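Allergen Aed a 2 (Aedes aegypti, PDB 3DXL) sequesters biogenic amines and leukotrienes of the vertebrate host in two separate pockets, and so eases the blood feeding of female mosquitoes. Local coordinates at residues 10-13 / 14-18; 28-31 / 32-36; 162-166 / 167-171; 246-249 / 250-254. All coordinates share one frame; numbering follows the deposited sequence. Where two conformers were deposited one is given.

Contact 1: residues 10-13 / 14-18; sequences LFIF and TRCME
Thr14 bonds twice to the carbonyl oxygen of Leu10, one helical turn back. Its hydroxyl OG1 donates to Leu10 O at 2.8 Å and its amide N to the same oxygen at 3.0 Å, the two donors reaching it from opposite faces of the carbonyl plane. A chi1 of 58° sets OG1 between backbone N and carbonyl carbon, where it can fold back on the preceding turn. Arg15, Cys16 and Met17 continue the alpha-helical i to i+4 ladder.

The guanidinium of Arg15 packs against the Phe11 ring. Phe11 and Arg15 run alongside each other, and Phe11 CZ lies over one face of the guanidinium, 3.5 Å from Arg15 NH2, with the two planes turned 67° apart. That NH2 also forms a salt bridge to Glu210.

Apolar contacts are looser: Leu10 CD1 meets Thr14 CG2 at 4.0 Å, and Ile12 CG2 lies 4.3 Å from Cys16 SG.

Cys16 ties this helix, 6-20, to helix 45-58 through its disulfide to Cys53. Phe13 meets the ring of Trp37, which binds leukotriene E4, while Phe11 and Arg15 touch Arg267 of helix 257-271 and Met17 packs on helix 27-34.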
loop_
_atom_site.group_PDB
_atom_site.type_symbol
_atom_site.label_atom_id
_atom_site.label_comp_id
_atom_site.label_asym_id
_atom_site.label_seq_id
_atom_site.Cartn_x
_atom_site.Cartn_y
_atom_site.Cartn_z
ATOM N N LEU A 10 5.660 -2.943 -3.862
ATOM C CA LEU A 10 5.634 -3.976 -2.835
ATOM C C LEU A 10 4.255 -4.003 -2.171
ATOM O O LEU A 10 3.691 -5.074 -1.916
ATOM C CB LEU A 10 6.731 -3.754 -1.789
ATOM C CG LEU A 10 6.856 -4.833 -0.710
ATOM C CD1 LEU A 10 7.283 -6.204 -1.281
ATOM C CD2 LEU A 10 7.824 -4.359 0.350
ATOM N N PHE A 11 3.702 -2.821 -1.889
ATOM C CA PHE A 11 2.370 -2.750 -1.317
ATOM C C PHE A 11 1.345 -3.425 -2.235
ATOM O O PHE A 11 0.524 -4.215 -1.774
ATOM C CB PHE A 11 1.955 -1.311 -1.036
ATOM C CG PHE A 11 0.596 -1.216 -0.437
ATOM C CD1 PHE A 11 0.404 -1.477 0.918
ATOM C CD2 PHE A 11 -0.506 -0.933 -1.228
ATOM C CE1 PHE A 11 -0.872 -1.438 1.477
ATOM C CE2 PHE A 11 -1.784 -0.885 -0.681
ATOM C CZ PHE A 11 -1.964 -1.137 0.678
ATOM N N ILE A 12 1.381 -3.089 -3.521
ATOM C CA ILE A 12 0.458 -3.684 -4.489
ATOM C C ILE A 12 0.577 -5.205 -4.538
ATOM O O ILE A 12 -0.418 -5.919 -4.412
ATOM C CB ILE A 12 0.647 -3.073 -5.904
ATOM C CG1 ILE A 12 0.124 -1.633 -5.922
ATOM C CG2 ILE A 12 -0.055 -3.935 -6.966
ATOM C CD1 ILE A 12 0.500 -0.836 -7.163
ATOM N N PHE A 13 1.798 -5.707 -4.707
ATOM C CA PHE A 13 1.955 -7.144 -4.853
ATOM C C PHE A 13 1.484 -7.876 -3.595
ATOM O O PHE A 13 0.746 -8.859 -3.665
ATOM C CB PHE A 13 3.406 -7.539 -5.173
ATOM C CG PHE A 13 3.973 -6.909 -6.439
ATOM C CD1 PHE A 13 3.195 -6.730 -7.574
ATOM C CD2 PHE A 13 5.300 -6.492 -6.468
ATOM C CE1 PHE A 13 3.741 -6.156 -8.727
ATOM C CE2 PHE A 13 5.850 -5.916 -7.614
ATOM C CZ PHE A 13 5.066 -5.748 -8.729
ATOM N N THR A 14 1.926 -7.397 -2.433
ATOM C CA THR A 14 1.575 -8.075 -1.188
ATOM C C THR A 14 0.091 -7.975 -0.850
ATOM O O THR A 14 -0.485 -8.957 -0.377
ATOM C CB THR A 14 2.458 -7.631 0.001
ATOM O OG1 THR A 14 2.343 -6.218 0.193
ATOM C CG2 THR A 14 3.912 -8.019 -0.248
ATOM N N ARG A 15 -0.529 -6.817 -1.100
ATOM C CA ARG A 15 -1.970 -6.676 -0.895
ATOM C C ARG A 15 -2.742 -7.639 -1.800
ATOM O O ARG A 15 -3.664 -8.324 -1.360
ATOM C CB ARG A 15 -2.436 -5.232 -1.114
ATOM C CG ARG A 15 -3.953 -5.029 -1.139
ATOM C CD ARG A 15 -4.667 -5.460 0.155
ATOM N NE ARG A 15 -4.184 -4.752 1.343
ATOM C CZ ARG A 15 -4.612 -3.554 1.723
ATOM N NH1 ARG A 15 -5.557 -2.913 1.041
ATOM N NH2 ARG A 15 -4.094 -2.996 2.810
ATOM N N CYS A 16 -2.354 -7.702 -3.067
ATOM C CA CYS A 16 -3.047 -8.570 -4.002
ATOM C C CYS A 16 -2.859 -10.046 -3.646
ATOM O O CYS A 16 -3.795 -10.838 -3.790
ATOM C CB CYS A 16 -2.588 -8.260 -5.418
ATOM S SG CYS A 16 -3.214 -6.670 -6.007
ATOM N N MET A 17 -1.682 -10.416 -3.133
ATOM C CA MET A 17 -1.489 -11.784 -2.668
ATOM C C MET A 17 -2.318 -12.060 -1.420
ATOM O O MET A 17 -2.958 -13.105 -1.319
ATOM C CB MET A 17 -0.016 -12.093 -2.426
ATOM C CG MET A 17 0.753 -12.242 -3.721
ATOM S SD MET A 17 2.395 -12.918 -3.500
ATOM C CE MET A 17 3.225 -11.471 -2.839
ATOM N N GLU A 18 -2.336 -11.109 -0.476
ATOM C CA GLU A 18 -3.127 -11.279 0.746
ATOM C C GLU A 18 -4.597 -11.540 0.416
ATOM O O GLU A 18 -5.238 -12.402 1.023
ATOM C CB GLU A 18 -2.968 -10.063 1.660
ATOM C CG GLU A 18 -3.591 -10.273 3.043
ATOM C CD GLU A 18 -3.309 -9.140 4.003
ATOM O OE1 GLU A 18 -2.174 -8.635 4.036
ATOM O OE2 GLU A 18 -4.223 -8.771 4.760
#

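Contact 2: residues 28-31 / 32-36; sequences LPML and AKWKE
Ala32, in helix 27-34, an alpha-helix of the N-terminal odorant-binding-protein domain with Met30, Leu31 and Trp34 buried, donates its amide N to Leu28 O at 3.0 Å. Its methyl CB rests 3.5 Å from the same oxygen.

At Lys33 the ladder weakens. The amide is shared between two acceptors, Pro29 O at 3.3 Å and Met30 O, and both bonds are weak. The aliphatic part of the side chain runs back along the preceding turn, bringing CE to 3.4 Å from Pro29 O.

Trp34 restores the regular pattern with a nearly straight N-H...O hydrogen bond to Met30 O (177°). That oxygen also sits over one face of the indole, at the pyrrole end, so it is covered by the ring whose backbone it holds. Met30 and Trp34 point the same way, making a Met-aromatic contact in which the sulfur approaches the six-membered ring obliquely; in one of the two Met30 conformers SD lies 3.4 Å from Trp34 CZ2. The indole NE1 donates to Glu40 O, and the ring stacks on Phe50 of helix 45-58.

Lys35 donates its amide to Leu31 O at 3.0 Å, and its methylenes cross the leucine: Leu31 CD1 lies 3.6 Å from Lys35 CG. Leu31 holds its CG anti to the backbone N (chi1 174°), which brings that methyl forward along the helix. Lys35 CG also comes within 3.1 Å of Leu31 O.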
loop_
_atom_site.group_PDB
_atom_site.type_symbol
_atom_site.label_atom_id
_atom_site.label_comp_id
_atom_site.label_asym_id
_atom_site.label_seq_id
_atom_site.Cartn_x
_atom_site.Cartn_y
_atom_site.Cartn_z
ATOM N N LEU A 28 1.036 -22.075 0.113
ATOM C CA LEU A 28 2.483 -21.891 0.051
ATOM C C LEU A 28 3.076 -22.110 -1.356
ATOM O O LEU A 28 3.894 -21.302 -1.803
ATOM C CB LEU A 28 3.200 -22.720 1.127
ATOM C CG LEU A 28 2.959 -22.267 2.576
ATOM C CD1 LEU A 28 3.667 -23.208 3.536
ATOM C CD2 LEU A 28 3.407 -20.831 2.807
ATOM N N PRO A 29 2.681 -23.192 -2.058
ATOM C CA PRO A 29 3.132 -23.320 -3.454
ATOM C C PRO A 29 2.774 -22.119 -4.342
ATOM O O PRO A 29 3.624 -21.666 -5.127
ATOM C CB PRO A 29 2.439 -24.599 -3.934
ATOM C CG PRO A 29 2.248 -25.403 -2.671
ATOM C CD PRO A 29 1.910 -24.378 -1.628
ATOM N N MET A 30 1.551 -21.596 -4.220
ATOM C CA MET A 30 1.171 -20.430 -5.013
ATOM C C MET A 30 1.995 -19.202 -4.632
ATOM O O MET A 30 2.504 -18.501 -5.511
ATOM C CB MET A 30 -0.330 -20.151 -4.921
ATOM C CG MET A 30 -1.182 -21.236 -5.557
ATOM S SD MET A 30 -2.558 -20.559 -6.487
ATOM C CE MET A 30 -3.787 -21.844 -6.327
ATOM N N LEU A 31 2.147 -18.962 -3.332
ATOM C CA LEU A 31 2.939 -17.835 -2.866
ATOM C C LEU A 31 4.359 -17.876 -3.443
ATOM O O LEU A 31 4.874 -16.854 -3.904
ATOM C CB LEU A 31 2.967 -17.812 -1.335
ATOM C CG LEU A 31 3.879 -16.775 -0.678
ATOM C CD1 LEU A 31 3.520 -15.344 -1.054
ATOM C CD2 LEU A 31 3.849 -16.955 0.833
ATOM N N ALA A 32 4.978 -19.052 -3.418
ATOM C CA ALA A 32 6.349 -19.216 -3.902
ATOM C C ALA A 32 6.506 -18.825 -5.370
ATOM O O ALA A 32 7.533 -18.268 -5.758
ATOM C CB ALA A 32 6.826 -20.641 -3.678
ATOM N N LYS A 33 5.494 -19.136 -6.180
ATOM C CA LYS A 33 5.499 -18.796 -7.601
ATOM C C LYS A 33 5.176 -17.327 -7.828
ATOM O O LYS A 33 5.920 -16.616 -8.514
ATOM C CB LYS A 33 4.505 -19.671 -8.358
ATOM C CG LYS A 33 4.961 -21.113 -8.508
ATOM C CD LYS A 33 3.961 -21.967 -9.282
ATOM C CE LYS A 33 2.865 -22.521 -8.380
ATOM N NZ LYS A 33 2.125 -23.648 -9.017
ATOM N N TRP A 34 4.067 -16.859 -7.262
ATOM C CA TRP A 34 3.644 -15.481 -7.499
ATOM C C TRP A 34 4.710 -14.464 -7.081
ATOM O O TRP A 34 4.922 -13.465 -7.771
ATOM C CB TRP A 34 2.325 -15.171 -6.790
ATOM C CG TRP A 34 1.150 -16.031 -7.169
ATOM C CD1 TRP A 34 1.095 -17.014 -8.131
ATOM C CD2 TRP A 34 -0.154 -15.978 -6.577
ATOM N NE1 TRP A 34 -0.166 -17.565 -8.161
ATOM C CE2 TRP A 34 -0.952 -16.947 -7.221
ATOM C CE3 TRP A 34 -0.731 -15.186 -5.573
ATOM C CZ2 TRP A 34 -2.295 -17.158 -6.882
ATOM C CZ3 TRP A 34 -2.063 -15.397 -5.236
ATOM C CH2 TRP A 34 -2.831 -16.372 -5.890
ATOM N N LYS A 35 5.386 -14.729 -5.965
ATOM C CA LYS A 35 6.466 -13.848 -5.484
ATOM C C LYS A 35 7.544 -13.639 -6.528
ATOM O O LYS A 35 8.149 -12.565 -6.585
ATOM C CB LYS A 35 7.135 -14.411 -4.230
ATOM C CG LYS A 35 6.332 -14.297 -2.969
ATOM C CD LYS A 35 7.209 -14.547 -1.748
ATOM C CE LYS A 35 8.313 -15.566 -2.010
ATOM N NZ LYS A 35 9.177 -15.738 -0.810
ATOM N N GLU A 36 7.784 -14.678 -7.324
ATOM C CA GLU A 36 8.849 -14.692 -8.322
ATOM C C GLU A 36 8.352 -14.300 -9.714
ATOM O O GLU A 36 9.034 -14.546 -10.719
ATOM C CB GLU A 36 9.514 -16.074 -8.360
ATOM C CG GLU A 36 10.104 -16.544 -7.018
ATOM C CD GLU A 36 11.097 -15.562 -6.405
ATOM O OE1 GLU A 36 11.977 -15.059 -7.136
ATOM O OE2 GLU A 36 11.007 -15.304 -5.184
#

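Contact 3: residues 162-166 / 167-171; sequences YPAGS and DKRQQ
Arg169 reaches back across the loop to Tyr162, where the chain leaves helix 153-161. Its NH1 donates to Tyr162 O at 2.9 Å (N-H...O 164°), the oxygen lying at the edge of the guanidinium and in its plane. The methyl CB of Ala164 lies over one face of the same group. The bend at chi2 (64°) turns the chain back toward the tyrosine carbonyl.

Backbone bonds shape two consecutive beta turns, type II from Pro163 to Ser166 and type I from Ser166 to Arg169. Ser166 joins them: its N and OG both donate to Pro163 O, OG at 2.6 Å on a lone pair in the carbonyl plane, while OG accepts from Lys168 N at 3.1 Å. Arg169 N closes the second turn on Ser166 O from above the carbonyl plane, and a water links that oxygen to Gln170 N. A second water bridges Gln171 OE1 and Tyr162 OH.

Among the van der Waals contacts, Lys168 O lies at the edge of the Tyr162 ring, 3.5 Å from CD1. The Gln171 and Tyr162 side chains cross at about a right angle, with amide and ring planes 76° apart.

Tyr162 meets the noradrenaline-binding residue His189 edge to face. Arg169 NE forms a salt bridge to Asp297, and NH1 also a hydrogen bond to Asn159. Gripped at NE and NH1, the guanidinium is fixed in rotation, its charge probably partly balanced by Asp297.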
loop_
_atom_site.group_PDB
_atom_site.type_symbol
_atom_site.label_atom_id
_atom_site.label_comp_id
_atom_site.label_asym_id
_atom_site.label_seq_id
_atom_site.Cartn_x
_atom_site.Cartn_y
_atom_site.Cartn_z
ATOM N N TYR A 162 10.419 13.736 13.051
ATOM C CA TYR A 162 10.868 13.860 14.448
ATOM C C TYR A 162 12.157 13.047 14.606
ATOM O O TYR A 162 12.179 12.046 15.313
ATOM C CB TYR A 162 9.762 13.377 15.413
ATOM C CG TYR A 162 8.475 14.122 15.208
ATOM C CD1 TYR A 162 8.226 15.312 15.894
ATOM C CD2 TYR A 162 7.514 13.665 14.300
ATOM C CE1 TYR A 162 7.061 16.023 15.684
ATOM C CE2 TYR A 162 6.354 14.365 14.073
ATOM C CZ TYR A 162 6.128 15.544 14.771
ATOM O OH TYR A 162 4.969 16.228 14.547
ATOM N N PRO A 163 13.245 13.480 13.941
ATOM C CA PRO A 163 14.419 12.613 13.844
ATOM C C PRO A 163 15.106 12.311 15.179
ATOM O O PRO A 163 15.191 13.176 16.060
ATOM C CB PRO A 163 15.373 13.397 12.924
ATOM C CG PRO A 163 14.546 14.445 12.287
ATOM C CD PRO A 163 13.442 14.754 13.229
ATOM N N ALA A 164 15.587 11.083 15.317
ATOM C CA ALA A 164 16.445 10.693 16.429
ATOM C C ALA A 164 17.610 11.667 16.545
ATOM O O ALA A 164 18.169 12.112 15.538
ATOM C CB ALA A 164 16.954 9.278 16.232
ATOM N N GLY A 165 17.961 11.996 17.784
ATOM C CA GLY A 165 19.069 12.907 18.065
ATOM C C GLY A 165 18.716 14.381 17.977
ATOM O O GLY A 165 19.546 15.239 18.297
ATOM N N SER A 166 17.487 14.686 17.558
ATOM C CA SER A 166 17.015 16.061 17.468
ATOM C C SER A 166 16.143 16.418 18.664
ATOM O O SER A 166 15.643 15.538 19.363
ATOM C CB SER A 166 16.213 16.274 16.183
ATOM O OG SER A 166 14.895 15.777 16.334
ATOM N N ASP A 167 15.948 17.717 18.863
ATOM C CA ASP A 167 15.079 18.225 19.914
ATOM C C ASP A 167 13.590 17.951 19.648
ATOM O O ASP A 167 12.749 18.203 20.507
ATOM C CB ASP A 167 15.335 19.725 20.146
ATOM C CG ASP A 167 15.018 20.586 18.929
ATOM O OD1 ASP A 167 14.525 20.071 17.900
ATOM O OD2 ASP A 167 15.268 21.813 19.008
ATOM N N LYS A 168 13.279 17.435 18.457
ATOM C CA LYS A 168 11.909 17.080 18.071
ATOM C C LYS A 168 11.506 15.689 18.545
ATOM O O LYS A 168 10.314 15.395 18.692
ATOM C CB LYS A 168 11.760 17.161 16.548
ATOM C CG LYS A 168 11.936 18.569 15.994
ATOM C CD LYS A 168 11.372 18.718 14.586
ATOM C CE LYS A 168 12.360 18.294 13.505
ATOM N NZ LYS A 168 11.709 18.088 12.170
ATOM N N ARG A 169 12.493 14.832 18.766
ATOM C CA ARG A 169 12.257 13.421 19.045
ATOM C C ARG A 169 11.306 13.209 20.217
ATOM O O ARG A 169 10.466 12.310 20.191
ATOM C CB ARG A 169 13.590 12.699 19.280
ATOM C CG ARG A 169 13.486 11.184 19.308
ATOM C CD ARG A 169 13.045 10.673 17.948
ATOM N NE ARG A 169 13.346 9.261 17.770
ATOM C CZ ARG A 169 13.099 8.592 16.647
ATOM N NH1 ARG A 169 12.562 9.211 15.605
ATOM N NH2 ARG A 169 13.411 7.308 16.570
ATOM N N GLN A 170 11.428 14.067 21.229
ATOM C CA GLN A 170 10.634 13.976 22.462
ATOM C C GLN A 170 9.127 14.041 22.221
ATOM O O GLN A 170 8.354 13.512 23.011
ATOM C CB GLN A 170 11.067 15.069 23.456
ATOM C CG GLN A 170 10.837 16.502 22.960
ATOM C CD GLN A 170 11.403 17.566 23.891
ATOM O OE1 GLN A 170 11.143 17.556 25.091
ATOM N NE2 GLN A 170 12.167 18.497 23.333
ATOM N N GLN A 171 8.712 14.673 21.126
ATOM C CA GLN A 171 7.290 14.787 20.826
ATOM C C GLN A 171 6.630 13.441 20.551
ATOM O O GLN A 171 5.415 13.320 20.659
ATOM C CB GLN A 171 7.052 15.744 19.665
ATOM C CG GLN A 171 7.434 17.186 19.969
ATOM C CD GLN A 171 7.023 18.122 18.857
ATOM O OE1 GLN A 171 5.866 18.145 18.436
ATOM N NE2 GLN A 171 7.971 18.907 18.373
HETATM O O HOH W 1 4.913 18.561 15.857
HETATM O O HOH W 2 13.999 15.419 21.679
#

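Contact 4: residues 246-249 / 250-254; sequences HYYK and CLVES
His246 accepts from Cys250 N at 2.9 Å through its carbonyl oxygen, and its imidazole sits obliquely to the sulfur of Cys250, well beyond close contact. The imidazole NE2 is hydrogen-bonded to the carbonyl oxygen of Cys232, whose sulfur forms the disulfide with Cys250, so the histidine and the cysteine one turn on are both tied to helix 223-234.

Tyr247 takes the amide of Leu251 on its carbonyl oxygen at 2.9 Å. The leucine side chain leans on that oxygen too, with CG 3.4 Å from Tyr247 O, while the phenol hydroxyl is bonded to Glu236.

Tyr248 carries the aromatic contact. Holding CG anti to the backbone N (chi1 176°) swings the ring forward along the helix, where Val252 CG2 comes over one face in a CH-pi contact, 3.8 Å from Tyr248 CE1 and displaced toward the rim. This i to i+4 pairing lies on an amphipathic alpha-helix of the C-terminal odorant-binding-protein domain, the one that binds biogenic amines. Phe260 of helix 257-271 touches Tyr248 and Val252, and a glycerol, probably from the crystallisation liquor, hydrogen-bonds to the phenol OH.

Lys249 ends the segment with a salt bridge along the helix surface. Glu253 OE2 accepts from Lys249 NZ at 2.7 Å on its syn lone pair, and Lys249 CG approaches that oxygen to 3.4 Å. Between the same residues, Glu253 N donates to Lys249 O at 3.0 Å.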
loop_
_atom_site.group_PDB
_atom_site.type_symbol
_atom_site.label_atom_id
_atom_site.label_comp_id
_atom_site.label_asym_id
_atom_site.label_seq_id
_atom_site.Cartn_x
_atom_site.Cartn_y
_atom_site.Cartn_z
ATOM N N HIS A 246 -7.062 16.112 9.285
ATOM C CA HIS A 246 -8.473 16.246 9.614
ATOM C C HIS A 246 -9.123 14.911 9.959
ATOM O O HIS A 246 -9.825 14.795 10.967
ATOM C CB HIS A 246 -9.244 16.907 8.475
ATOM C CG HIS A 246 -10.728 16.852 8.649
ATOM N ND1 HIS A 246 -11.411 17.701 9.496
ATOM C CD2 HIS A 246 -11.662 16.048 8.086
ATOM C CE1 HIS A 246 -12.701 17.423 9.443
ATOM N NE2 HIS A 246 -12.880 16.421 8.599
ATOM N N TYR A 247 -8.914 13.904 9.108
ATOM C CA TYR A 247 -9.547 12.623 9.351
ATOM C C TYR A 247 -8.955 11.912 10.557
ATOM O O TYR A 247 -9.691 11.294 11.333
ATOM C CB TYR A 247 -9.512 11.751 8.093
ATOM C CG TYR A 247 -10.571 12.162 7.096
ATOM C CD1 TYR A 247 -11.909 11.858 7.316
ATOM C CD2 TYR A 247 -10.238 12.876 5.950
ATOM C CE1 TYR A 247 -12.887 12.241 6.416
ATOM C CE2 TYR A 247 -11.220 13.260 5.033
ATOM C CZ TYR A 247 -12.532 12.940 5.282
ATOM O OH TYR A 247 -13.507 13.309 4.391
ATOM N N TYR A 248 -7.637 12.011 10.712
ATOM C CA TYR A 248 -6.992 11.446 11.896
ATOM C C TYR A 248 -7.575 12.037 13.191
ATOM O O TYR A 248 -8.018 11.298 14.075
ATOM C CB TYR A 248 -5.479 11.659 11.822
ATOM C CG TYR A 248 -4.736 11.192 13.049
ATOM C CD1 TYR A 248 -4.552 9.835 13.299
ATOM C CD2 TYR A 248 -4.243 12.111 13.986
ATOM C CE1 TYR A 248 -3.874 9.396 14.446
ATOM C CE2 TYR A 248 -3.565 11.684 15.127
ATOM C CZ TYR A 248 -3.387 10.331 15.348
ATOM O OH TYR A 248 -2.721 9.889 16.469
ATOM N N LYS A 249 -7.594 13.364 13.264
ATOM C CA LYS A 249 -8.129 14.068 14.430
ATOM C C LYS A 249 -9.591 13.691 14.668
ATOM O O LYS A 249 -9.993 13.391 15.794
ATOM C CB LYS A 249 -8.002 15.564 14.202
ATOM C CG LYS A 249 -8.657 16.423 15.279
ATOM C CD LYS A 249 -8.361 17.887 15.052
ATOM C CE LYS A 249 -9.155 18.796 15.997
ATOM N NZ LYS A 249 -8.729 18.705 17.433
ATOM N N CYS A 250 -10.383 13.702 13.599
ATOM C CA CYS A 250 -11.796 13.389 13.693
ATOM C C CYS A 250 -12.014 11.994 14.271
ATOM O O CYS A 250 -12.795 11.817 15.200
ATOM C CB CYS A 250 -12.460 13.522 12.325
ATOM S SG CYS A 250 -14.257 13.614 12.357
ATOM N N LEU A 251 -11.297 11.004 13.741
ATOM C CA LEU A 251 -11.424 9.636 14.221
ATOM C C LEU A 251 -11.002 9.501 15.685
ATOM O O LEU A 251 -11.699 8.862 16.478
ATOM C CB LEU A 251 -10.630 8.674 13.335
ATOM C CG LEU A 251 -11.298 8.375 11.986
ATOM C CD1 LEU A 251 -10.278 7.863 10.986
ATOM C CD2 LEU A 251 -12.422 7.379 12.173
ATOM N N VAL A 252 -9.866 10.106 16.027
ATOM C CA VAL A 252 -9.311 10.033 17.382
ATOM C C VAL A 252 -10.236 10.656 18.437
ATOM O O VAL A 252 -10.237 10.239 19.597
ATOM C CB VAL A 252 -7.878 10.661 17.431
ATOM C CG1 VAL A 252 -7.397 10.889 18.875
ATOM C CG2 VAL A 252 -6.899 9.774 16.678
ATOM N N GLU A 253 -11.028 11.639 18.019
ATOM C CA GLU A 253 -11.924 12.358 18.922
ATOM C C GLU A 253 -13.371 11.875 18.849
ATOM O O GLU A 253 -14.228 12.383 19.576
ATOM C CB GLU A 253 -11.809 13.853 18.633
ATOM C CG GLU A 253 -10.402 14.387 18.958
ATOM C CD GLU A 253 -10.138 15.822 18.516
ATOM O OE1 GLU A 253 -11.061 16.496 18.009
ATOM O OE2 GLU A 253 -8.984 16.276 18.673
ATOM N N SER A 254 -13.632 10.870 18.011
ATOM C CA SER A 254 -14.997 10.404 17.718
ATOM C C SER A 254 -15.497 9.304 18.659
ATOM O O SER A 254 -14.755 8.777 19.472
ATOM C CB SER A 254 -15.058 9.866 16.287
ATOM O OG SER A 254 -14.504 8.564 16.241
#

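Overall arrangement
Contacts 1 and 2 lie on successive helices, 6-20 and 27-34, of the N-terminal odorant-binding-protein domain, with centres about 12 Å apart. They touch where Met17 packs on Leu31 and Trp34. Contacts 3 and 4 follow in the C-terminal domain, on the loop after helix 153-161 and on helix 243-253, their centres about 24 Å apart without touching. Between the two pairs the centres are about 28 to 41 Å apart, and contacts 2 and 4 lie on opposite sides of the chain's centre. This separation agrees with independent pockets: contact 1 adjoins the leukotriene-binding residues Trp37 and Lys149, contact 3 the noradrenaline-binding residues His189 and Glu158.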